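PDB 4BHQ: competence protein PILN from Thermus thermophilus, which probably acts in an inner-membrane platform that initiates type IV pilus biogenesis, with a periplasmic domain found here as a two-chain assembly. Local coordinates for residues E134-S139 against S150-V155; F60-P65 against V73-V78; R81-E86 against K100-E105. All coordinates share one frame; numbering follows the deposited sequence.

Contact 1 of 3, residues E134-S139 against S150-V155; sequences EFQGAS and SARVGV
Two backbone hydrogen bonds join Glu134 to Arg152 as an antiparallel pair: Glu134 N gives its proton to Arg152 O at 2.7 Å, nearly along the C=O axis, and Arg152 N returns one to Glu134 O at 2.9 Å, almost straight at 171°. The two side chains run alongside each other and meet in a salt bridge, Glu134 OE1 with Arg152 NH2, although these ends are modelled too close for their placing to be exact. Further along, a classic beta bulge sets two residues against one. Ser150 O accepts from Gln136 N (2.9 Å), above the carbonyl plane, and from Gly137 N (3.3 Å), on a lone pair, while Ser150 N closes on Gly137 O (2.9 Å). At the backbone angles of Gly137 any CB would jam against the carbonyl O of Gln136, which by itself calls for glycine. The bulge aims Gln136 at strand 150-155. Its OE1 lies 3.0 Å from Ser150 OG and 2.7 Å from a water, whereas NE2 sits over one face of the Arg152 guanidinium without bonding to it. On the sheet face of Phe135 and Ala151, the Phe135 ring carries Ala138 CB at its edge. Within this chain the hairpin forms one margin of the sheet: Phe135 packs on Ile122 of helix 115-124, Tyr97 flanks Glu134 and Arg152, and strand 102-112 borders strand 146-156.

Contact 2 of 3, residues F60-P65 against V73-V78; sequences FINQIP and VALRSV
The carboxamide of Asn62 lies against the start of strand 73-82 and pairs with the backbone of one residue, Leu75, through both of its polar atoms. Its CG stands anti to the carbonyl carbon (chi1 -70°), which carries the amide from the last turn of helix 53-63 toward the strand; a chi2 of -17° then turns OD1 and ND2 to the same backbone. OD1 accepts from Leu75 N at 2.8 Å, in the carbonyl plane and on a lone pair, with an N-H...O angle of 159°. ND2 answers with a bond to Leu75 O of 2.7 Å, again on a lone pair, with that oxygen close to the plane of the amide. This two-point grip fixes the flip of the carboxamide. A water extends it, donating to Asn62 OD1 at 2.7 Å and to Val73 O at 3.0 Å. One residue earlier in the helix, Ile61 also faces the strand, crossing Leu75 obliquely: its CG2 branch touches Leu75 CD1 at 4.1 Å, while the longer branch ends with CD1 4.2 Å from Val78 CG2. Replacing Asn62 by an alanine would remove the amide, and would probably leave Leu75 N and O without these helix-borne partners and loosen the hold of the helix end on the strand. Arg76, at the corner of the chain, forms a salt bridge with Glu111. On another side of the helix Phe60 stacks on Phe106 of the second subunit. Chemically, the contact thus has two parts, an amide that stands in for a neighbouring strand at Leu75, and buried branched side chains that pack the helix on the strand.

Contact 3 of 3, residues R81-E86 against K100-E105; sequences RALSEE and KRIRVE
Glu105 OE1 is gripped side-on by Arg81, from NE at 3.2 Å and from NH2 at 3.1 Å, both bonds being part of one salt bridge. OE1 lies near the guanidinium plane, at its edge, yet both nitrogens meet it from above the carboxylate plane, the two planes being 66° apart. Arg81 has CG in the crowded position between backbone N and carbonyl carbon (chi1 72°) and then runs out extended, alongside the equally extended Glu105. Leu83 CD1 lies over one face of the Arg81 guanidinium, 4.0 Å above its centre, and 3.8 Å from Glu105 CB. Its other branch, CD2, turns to Ile102. Beneath the side chains the backbone sets the register, with Glu105 N bonded to Arg81 O at 2.9 Å and Arg81 N to Glu105 O; Leu83 N donates to Arg103 O at 3.0 Å, from above the carbonyl plane. On the Ala82 and Val104 face, Ala82 CB and Val104 CG2 pack loosely. Farther out, Glu87 forms a second salt bridge with Arg81 NH2, and Tyr97 OH holds Glu105 OE2, so both charges have further partners; Glu85 OE2 and Arg103 NH1 form a long salt bridge. The arrangement is an antiparallel strand pair whose connection carries a helix: strand 73-82 ends, Ser84 N-caps helix 85-93 through Glu87 N, and strand 102-112 returns with a classic bulge at Arg103 and Val104 opposite Val155. Both segments lie in the PilN biogenesis protein dimerization domain, consistent with the packing of Trp53 of the second subunit on Ala82 and Val104.

All three contacts build on one antiparallel sheet, ordered 73-82, 102-112, 146-156, 131-141. Contact 3 joins its first two strands and contact 1 its last two, with centres about 16 Å apart. They meet directly where Val155 O lies 2.7 Å from Arg103 N and Val155 N 2.9 Å from Val104 O, probable hydrogen bonds. Contact 2 fastens helix 53-63 to the start of strand 73-82, whose far end belongs to contact 3, about 23 Å away between centres. Contacts 1 and 2 stay about 7 Å apart at their nearest atoms. A magnesium ion lies about 4 Å from the Arg76 side chain (contact 2) and about 7 Å from that of Ser150 (contact 1). Each contact touches the second subunit.

Contact 1 of 3, residues E134-S139 against S150-V155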
loop_
_atom_site.group_PDB
_atom_site.type_symbol
_atom_site.label_atom_id
_atom_site.label_comp_id
_atom_site.label_asym_id
_atom_site.label_seq_id
_atom_site.Cartn_x
_atom_site.Cartn_y
_atom_site.Cartn_z
ATOM N N GLU A 134 -16.861 -1.842 1.429
ATOM C CA GLU A 134 -18.066 -1.066 1.129
ATOM C C GLU A 134 -17.767 -0.074 0.050
ATOM O O GLU A 134 -17.029 0.895 0.282
ATOM C CB GLU A 134 -18.627 -0.395 2.395
ATOM C CG GLU A 134 -19.822 0.475 2.039
ATOM C CD GLU A 134 -20.808 0.669 3.192
ATOM O OE1 GLU A 134 -20.577 1.577 4.028
ATOM O OE2 GLU A 134 -21.819 -0.084 3.211
ATOM N N PHE A 135 -18.293 -0.351 -1.147
ATOM C CA PHE A 135 -18.150 0.519 -2.319
ATOM C C PHE A 135 -19.039 1.745 -2.189
ATOM O O PHE A 135 -20.260 1.598 -2.184
ATOM C CB PHE A 135 -18.480 -0.324 -3.549
ATOM C CG PHE A 135 -18.520 0.486 -4.857
ATOM C CD1 PHE A 135 -17.434 1.234 -5.253
ATOM C CD2 PHE A 135 -19.698 0.512 -5.638
ATOM C CE1 PHE A 135 -17.458 1.930 -6.440
ATOM C CE2 PHE A 135 -19.739 1.234 -6.809
ATOM C CZ PHE A 135 -18.602 1.945 -7.216
ATOM N N GLN A 136 -18.452 2.959 -2.099
ATOM C CA GLN A 136 -19.242 4.164 -1.866
ATOM C C GLN A 136 -19.713 4.758 -3.181
ATOM O O GLN A 136 -20.767 5.350 -3.270
ATOM C CB GLN A 136 -18.428 5.245 -1.082
ATOM C CG GLN A 136 -17.947 4.713 0.285
ATOM C CD GLN A 136 -16.961 5.692 1.007
ATOM O OE1 GLN A 136 -15.956 6.160 0.412
ATOM N NE2 GLN A 136 -17.245 5.988 2.285
ATOM N N GLY A 137 -18.877 4.724 -4.190
ATOM C CA GLY A 137 -19.291 5.338 -5.429
ATOM C C GLY A 137 -18.165 5.423 -6.471
ATOM O O GLY A 137 -16.999 5.248 -6.157
ATOM N N ALA A 138 -18.548 5.750 -7.706
ATOM C CA ALA A 138 -17.605 5.969 -8.799
ATOM C C ALA A 138 -18.208 6.939 -9.757
ATOM O O ALA A 138 -19.406 7.051 -9.859
ATOM C CB ALA A 138 -17.264 4.628 -9.543
ATOM N N SER A 139 -17.347 7.677 -10.445
ATOM C CA SER A 139 -17.765 8.646 -11.402
ATOM C C SER A 139 -16.833 8.618 -12.612
ATOM O O SER A 139 -15.608 8.505 -12.466
ATOM C CB SER A 139 -17.800 10.059 -10.743
ATOM O OG SER A 139 -18.054 11.038 -11.739
ATOM N N SER A 150 -14.541 5.779 -4.685
ATOM C CA SER A 150 -14.253 5.683 -3.263
ATOM C C SER A 150 -14.838 4.475 -2.640
ATOM O O SER A 150 -15.921 3.970 -3.038
ATOM C CB SER A 150 -14.696 6.973 -2.519
ATOM O OG SER A 150 -16.103 7.031 -2.461
ATOM N N ALA A 151 -14.103 3.962 -1.659
ATOM C CA ALA A 151 -14.467 2.728 -0.994
ATOM C C ALA A 151 -13.860 2.687 0.394
ATOM O O ALA A 151 -12.835 3.324 0.672
ATOM C CB ALA A 151 -14.006 1.495 -1.818
ATOM N N ARG A 152 -14.464 1.883 1.257
ATOM C CA ARG A 152 -13.873 1.534 2.557
ATOM C C ARG A 152 -13.601 0.013 2.559
ATOM O O ARG A 152 -14.469 -0.741 2.152
ATOM C CB ARG A 152 -14.834 1.926 3.694
ATOM C CG ARG A 152 -14.770 3.442 3.966
ATOM C CD ARG A 152 -15.872 3.908 4.990
ATOM N NE ARG A 152 -17.168 3.542 4.409
ATOM C CZ ARG A 152 -18.365 3.816 4.896
ATOM N NH1 ARG A 152 -18.489 4.462 6.054
ATOM N NH2 ARG A 152 -19.446 3.429 4.201
ATOM N N VAL A 153 -12.389 -0.386 3.001
ATOM C CA VAL A 153 -12.033 -1.809 3.156
ATOM C C VAL A 153 -11.876 -2.170 4.640
ATOM O O VAL A 153 -11.105 -1.523 5.359
ATOM C CB VAL A 153 -10.756 -2.185 2.348
ATOM C CG1 VAL A 153 -10.173 -3.529 2.803
ATOM C CG2 VAL A 153 -11.106 -2.264 0.850
ATOM N N GLY A 154 -12.579 -3.224 5.091
ATOM C CA GLY A 154 -12.451 -3.641 6.485
ATOM C C GLY A 154 -11.557 -4.900 6.550
ATOM O O GLY A 154 -11.583 -5.731 5.677
ATOM N N VAL A 155 -10.722 -4.974 7.598
ATOM C CA VAL A 155 -9.836 -6.106 7.805
ATOM C C VAL A 155 -10.046 -6.694 9.199
ATOM O O VAL A 155 -10.047 -5.972 10.198
ATOM C CB VAL A 155 -8.326 -5.668 7.682
ATOM C CG1 VAL A 155 -7.447 -6.948 7.526
ATOM C CG2 VAL A 155 -8.194 -4.765 6.442
HETATM O O HOH W 1 -13.425 6.563 1.361
#

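Contact 2 of 3, residues F60-P65 against V73-V78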
loop_
_atom_site.group_PDB
_atom_site.type_symbol
_atom_site.label_atom_id
_atom_site.label_comp_id
_atom_site.label_asym_id
_atom_site.label_seq_id
_atom_site.Cartn_x
_atom_site.Cartn_y
_atom_site.Cartn_z
ATOM N N PHE A 60 3.292 5.037 -2.583
ATOM C CA PHE A 60 4.111 3.797 -2.409
ATOM C C PHE A 60 3.436 2.614 -3.048
ATOM O O PHE A 60 4.050 1.833 -3.807
ATOM C CB PHE A 60 4.303 3.515 -0.881
ATOM C CG PHE A 60 4.881 2.130 -0.610
ATOM C CD1 PHE A 60 6.221 1.827 -0.981
ATOM C CD2 PHE A 60 4.076 1.110 -0.113
ATOM C CE1 PHE A 60 6.732 0.507 -0.804
ATOM C CE2 PHE A 60 4.584 -0.169 0.069
ATOM C CZ PHE A 60 5.921 -0.469 -0.283
ATOM N N ILE A 61 2.128 2.451 -2.781
ATOM C CA ILE A 61 1.386 1.343 -3.376
ATOM C C ILE A 61 1.344 1.423 -4.901
ATOM O O ILE A 61 1.539 0.421 -5.570
ATOM C CB ILE A 61 -0.035 1.266 -2.800
ATOM C CG1 ILE A 61 0.089 0.908 -1.251
ATOM C CG2 ILE A 61 -0.825 0.168 -3.581
ATOM C CD1 ILE A 61 -1.236 1.017 -0.474
ATOM N N ASN A 62 1.163 2.627 -5.445
ATOM C CA ASN A 62 1.135 2.779 -6.880
ATOM C C ASN A 62 2.490 2.497 -7.519
ATOM O O ASN A 62 2.558 2.221 -8.738
ATOM C CB ASN A 62 0.729 4.232 -7.260
ATOM C CG ASN A 62 -0.713 4.541 -6.948
ATOM O OD1 ASN A 62 -1.542 3.630 -6.737
ATOM N ND2 ASN A 62 -1.017 5.817 -6.831
ATOM N N GLN A 63 3.579 2.610 -6.728
ATOM C CA GLN A 63 4.935 2.359 -7.291
ATOM C C GLN A 63 5.291 0.860 -7.411
ATOM O O GLN A 63 6.238 0.461 -8.130
ATOM C CB GLN A 63 5.960 3.121 -6.465
ATOM C CG GLN A 63 7.296 3.303 -7.155
ATOM C CD GLN A 63 7.193 4.175 -8.412
ATOM O OE1 GLN A 63 6.255 4.974 -8.564
ATOM N NE2 GLN A 63 8.169 4.042 -9.286
ATOM N N ILE A 64 4.580 0.019 -6.660
ATOM C CA ILE A 64 4.834 -1.410 -6.685
ATOM C C ILE A 64 4.589 -1.928 -8.085
ATOM O O ILE A 64 3.549 -1.728 -8.630
ATOM C CB ILE A 64 3.968 -2.151 -5.633
ATOM C CG1 ILE A 64 4.337 -1.691 -4.211
ATOM C CG2 ILE A 64 4.125 -3.657 -5.782
ATOM C CD1 ILE A 64 3.376 -2.235 -3.169
ATOM N N PRO A 65 5.597 -2.605 -8.705
ATOM C CA PRO A 65 5.432 -2.870 -10.147
ATOM C C PRO A 65 4.461 -3.952 -10.416
ATOM O O PRO A 65 4.420 -4.948 -9.653
ATOM C CB PRO A 65 6.877 -3.279 -10.625
ATOM C CG PRO A 65 7.520 -3.793 -9.340
ATOM C CD PRO A 65 6.963 -2.949 -8.231
ATOM N N VAL A 73 -5.639 0.255 -11.563
ATOM C CA VAL A 73 -6.187 1.016 -10.439
ATOM C C VAL A 73 -5.080 1.774 -9.712
ATOM O O VAL A 73 -4.099 1.179 -9.191
ATOM C CB VAL A 73 -6.933 0.123 -9.454
ATOM C CG1 VAL A 73 -7.332 0.925 -8.207
ATOM C CG2 VAL A 73 -8.207 -0.436 -10.140
ATOM N N ALA A 74 -5.197 3.092 -9.698
ATOM C CA ALA A 74 -4.220 3.920 -8.950
ATOM C C ALA A 74 -4.865 4.503 -7.729
ATOM O O ALA A 74 -5.966 5.097 -7.809
ATOM C CB ALA A 74 -3.692 5.014 -9.869
ATOM N N LEU A 75 -4.195 4.400 -6.577
ATOM C CA LEU A 75 -4.764 4.994 -5.383
ATOM C C LEU A 75 -4.280 6.443 -5.226
ATOM O O LEU A 75 -3.142 6.758 -5.529
ATOM C CB LEU A 75 -4.475 4.091 -4.148
ATOM C CG LEU A 75 -5.032 2.635 -4.356
ATOM C CD1 LEU A 75 -4.569 1.720 -3.266
ATOM C CD2 LEU A 75 -6.574 2.709 -4.296
ATOM N N ARG A 76 -5.138 7.306 -4.671
ATOM C CA ARG A 76 -4.835 8.694 -4.427
ATOM C C ARG A 76 -4.801 8.986 -2.953
ATOM O O ARG A 76 -4.167 9.979 -2.486
ATOM C CB ARG A 76 -5.894 9.616 -5.092
ATOM C CG ARG A 76 -5.897 9.456 -6.581
ATOM C CD ARG A 76 -4.462 9.957 -7.098
ATOM N NE ARG A 76 -4.399 9.721 -8.532
ATOM C CZ ARG A 76 -3.289 9.502 -9.199
ATOM N NH1 ARG A 76 -2.093 9.477 -8.523
ATOM N NH2 ARG A 76 -3.370 9.390 -10.490
ATOM N N SER A 77 -5.494 8.158 -2.180
ATOM C CA SER A 77 -5.465 8.319 -0.724
ATOM C C SER A 77 -5.791 7.006 -0.095
ATOM O O SER A 77 -6.729 6.318 -0.506
ATOM C CB SER A 77 -6.480 9.417 -0.269
ATOM O OG SER A 77 -6.437 9.495 1.164
ATOM N N VAL A 78 -4.991 6.616 0.881
ATOM C CA VAL A 78 -5.284 5.407 1.643
ATOM C C VAL A 78 -5.111 5.735 3.124
ATOM O O VAL A 78 -3.959 5.866 3.613
ATOM C CB VAL A 78 -4.299 4.265 1.287
ATOM C CG1 VAL A 78 -4.586 3.050 2.176
ATOM C CG2 VAL A 78 -4.357 3.886 -0.228
HETATM O O HOH W 2 -2.403 1.120 -6.774
#

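Contact 3 of 3, residues R81-E86 against K100-E105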
loop_
_atom_site.group_PDB
_atom_site.type_symbol
_atom_site.label_atom_id
_atom_site.label_comp_id
_atom_site.label_asym_id
_atom_site.label_seq_id
_atom_site.Cartn_x
_atom_site.Cartn_y
_atom_site.Cartn_z
ATOM N N ARG A 81 -7.535 3.233 10.046
ATOM C CA ARG A 81 -7.876 3.541 11.426
ATOM C C ARG A 81 -8.265 2.252 12.138
ATOM O O ARG A 81 -8.782 1.342 11.519
ATOM C CB ARG A 81 -9.004 4.582 11.536
ATOM C CG ARG A 81 -10.382 4.032 11.149
ATOM C CD ARG A 81 -11.476 5.110 11.340
ATOM N NE ARG A 81 -12.766 4.641 10.896
ATOM C CZ ARG A 81 -13.752 4.312 11.716
ATOM N NH1 ARG A 81 -13.608 4.441 13.046
ATOM N NH2 ARG A 81 -14.851 3.833 11.211
ATOM N N ALA A 82 -8.041 2.208 13.449
ATOM C CA ALA A 82 -8.435 1.007 14.234
ATOM C C ALA A 82 -9.781 1.225 14.858
ATOM O O ALA A 82 -10.109 2.309 15.279
ATOM C CB ALA A 82 -7.346 0.643 15.279
ATOM N N LEU A 83 -10.591 0.186 14.881
ATOM C CA LEU A 83 -11.965 0.307 15.427
ATOM C C LEU A 83 -11.990 -0.077 16.916
ATOM O O LEU A 83 -11.461 -1.116 17.299
ATOM C CB LEU A 83 -12.913 -0.598 14.670
ATOM C CG LEU A 83 -13.631 -0.028 13.433
ATOM C CD1 LEU A 83 -12.690 0.494 12.383
ATOM C CD2 LEU A 83 -14.565 -1.097 12.857
ATOM N N SER A 84 -12.592 0.792 17.751
ATOM C CA SER A 84 -13.064 0.360 19.085
ATOM C C SER A 84 -13.912 -0.901 18.972
ATOM O O SER A 84 -14.541 -1.213 17.917
ATOM C CB SER A 84 -13.910 1.467 19.718
ATOM O OG SER A 84 -15.161 1.551 19.064
ATOM N N GLU A 85 -13.930 -1.661 20.046
ATOM C CA GLU A 85 -14.689 -2.925 20.128
ATOM C C GLU A 85 -16.178 -2.659 19.885
ATOM O O GLU A 85 -16.863 -3.433 19.203
ATOM C CB GLU A 85 -14.470 -3.561 21.506
ATOM C CG GLU A 85 -12.987 -3.793 21.825
ATOM C CD GLU A 85 -12.145 -2.488 22.062
ATOM O OE1 GLU A 85 -12.731 -1.398 22.330
ATOM O OE2 GLU A 85 -10.873 -2.553 21.988
ATOM N N GLU A 86 -16.643 -1.534 20.420
ATOM C CA GLU A 86 -18.038 -1.101 20.303
ATOM C C GLU A 86 -18.383 -0.839 18.867
ATOM O O GLU A 86 -19.437 -1.261 18.389
ATOM C CB GLU A 86 -18.275 0.189 21.094
ATOM C CG GLU A 86 -18.358 0.008 22.603
ATOM C CD GLU A 86 -17.446 0.956 23.352
ATOM O OE1 GLU A 86 -16.449 1.393 22.755
ATOM O OE2 GLU A 86 -17.690 1.237 24.546
ATOM N N LYS A 100 -18.709 -9.511 9.245
ATOM C CA LYS A 100 -17.403 -9.765 9.843
ATOM C C LYS A 100 -17.062 -8.694 10.888
ATOM O O LYS A 100 -17.490 -7.539 10.761
ATOM C CB LYS A 100 -16.339 -9.806 8.776
ATOM C CG LYS A 100 -16.688 -10.708 7.631
ATOM C CD LYS A 100 -15.607 -10.687 6.580
ATOM C CE LYS A 100 -16.128 -11.430 5.349
ATOM N NZ LYS A 100 -15.026 -11.943 4.498
ATOM N N ARG A 101 -16.358 -9.092 11.934
ATOM C CA ARG A 101 -15.972 -8.153 12.929
ATOM C C ARG A 101 -14.558 -7.649 12.583
ATOM O O ARG A 101 -13.531 -8.322 12.753
ATOM C CB ARG A 101 -16.110 -8.636 14.394
ATOM C CG ARG A 101 -15.570 -7.595 15.394
ATOM C CD ARG A 101 -16.021 -7.770 16.867
ATOM N NE ARG A 101 -17.469 -8.007 17.058
ATOM C CZ ARG A 101 -18.036 -8.297 18.230
ATOM N NH1 ARG A 101 -17.301 -8.380 19.339
ATOM N NH2 ARG A 101 -19.345 -8.524 18.300
ATOM N N ILE A 102 -14.574 -6.390 12.153
ATOM C CA ILE A 102 -13.455 -5.712 11.593
ATOM C C ILE A 102 -12.617 -5.165 12.705
ATOM O O ILE A 102 -13.124 -4.672 13.714
ATOM C CB ILE A 102 -13.984 -4.617 10.614
ATOM C CG1 ILE A 102 -14.726 -5.305 9.477
ATOM C CG2 ILE A 102 -12.895 -3.756 10.033
ATOM C CD1 ILE A 102 -13.924 -6.429 8.904
ATOM N N ARG A 103 -11.310 -5.193 12.493
ATOM C CA ARG A 103 -10.383 -4.607 13.446
ATOM C C ARG A 103 -9.781 -3.258 12.919
ATOM O O ARG A 103 -9.568 -2.302 13.661
ATOM C CB ARG A 103 -9.336 -5.673 13.734
ATOM C CG ARG A 103 -8.330 -5.266 14.788
ATOM C CD ARG A 103 -9.016 -5.112 16.139
ATOM N NE ARG A 103 -8.084 -4.616 17.149
ATOM C CZ ARG A 103 -8.428 -3.915 18.215
ATOM N NH1 ARG A 103 -9.701 -3.604 18.447
ATOM N NH2 ARG A 103 -7.489 -3.517 19.048
ATOM N N VAL A 104 -9.514 -3.211 11.614
ATOM C CA VAL A 104 -8.970 -2.023 10.998
ATOM C C VAL A 104 -9.760 -1.639 9.729
ATOM O O VAL A 104 -10.183 -2.494 8.963
ATOM C CB VAL A 104 -7.467 -2.222 10.646
ATOM C CG1 VAL A 104 -7.011 -1.167 9.685
ATOM C CG2 VAL A 104 -6.620 -2.127 11.952
ATOM N N GLU A 105 -9.943 -0.351 9.527
ATOM C CA GLU A 105 -10.616 0.102 8.314
ATOM C C GLU A 105 -9.735 1.035 7.506
ATOM O O GLU A 105 -9.153 1.993 8.059
ATOM C CB GLU A 105 -11.909 0.876 8.697
ATOM C CG GLU A 105 -12.748 1.245 7.508
ATOM C CD GLU A 105 -14.062 1.949 7.937
ATOM O OE1 GLU A 105 -14.016 3.106 8.335
ATOM O OE2 GLU A 105 -15.104 1.303 7.824
#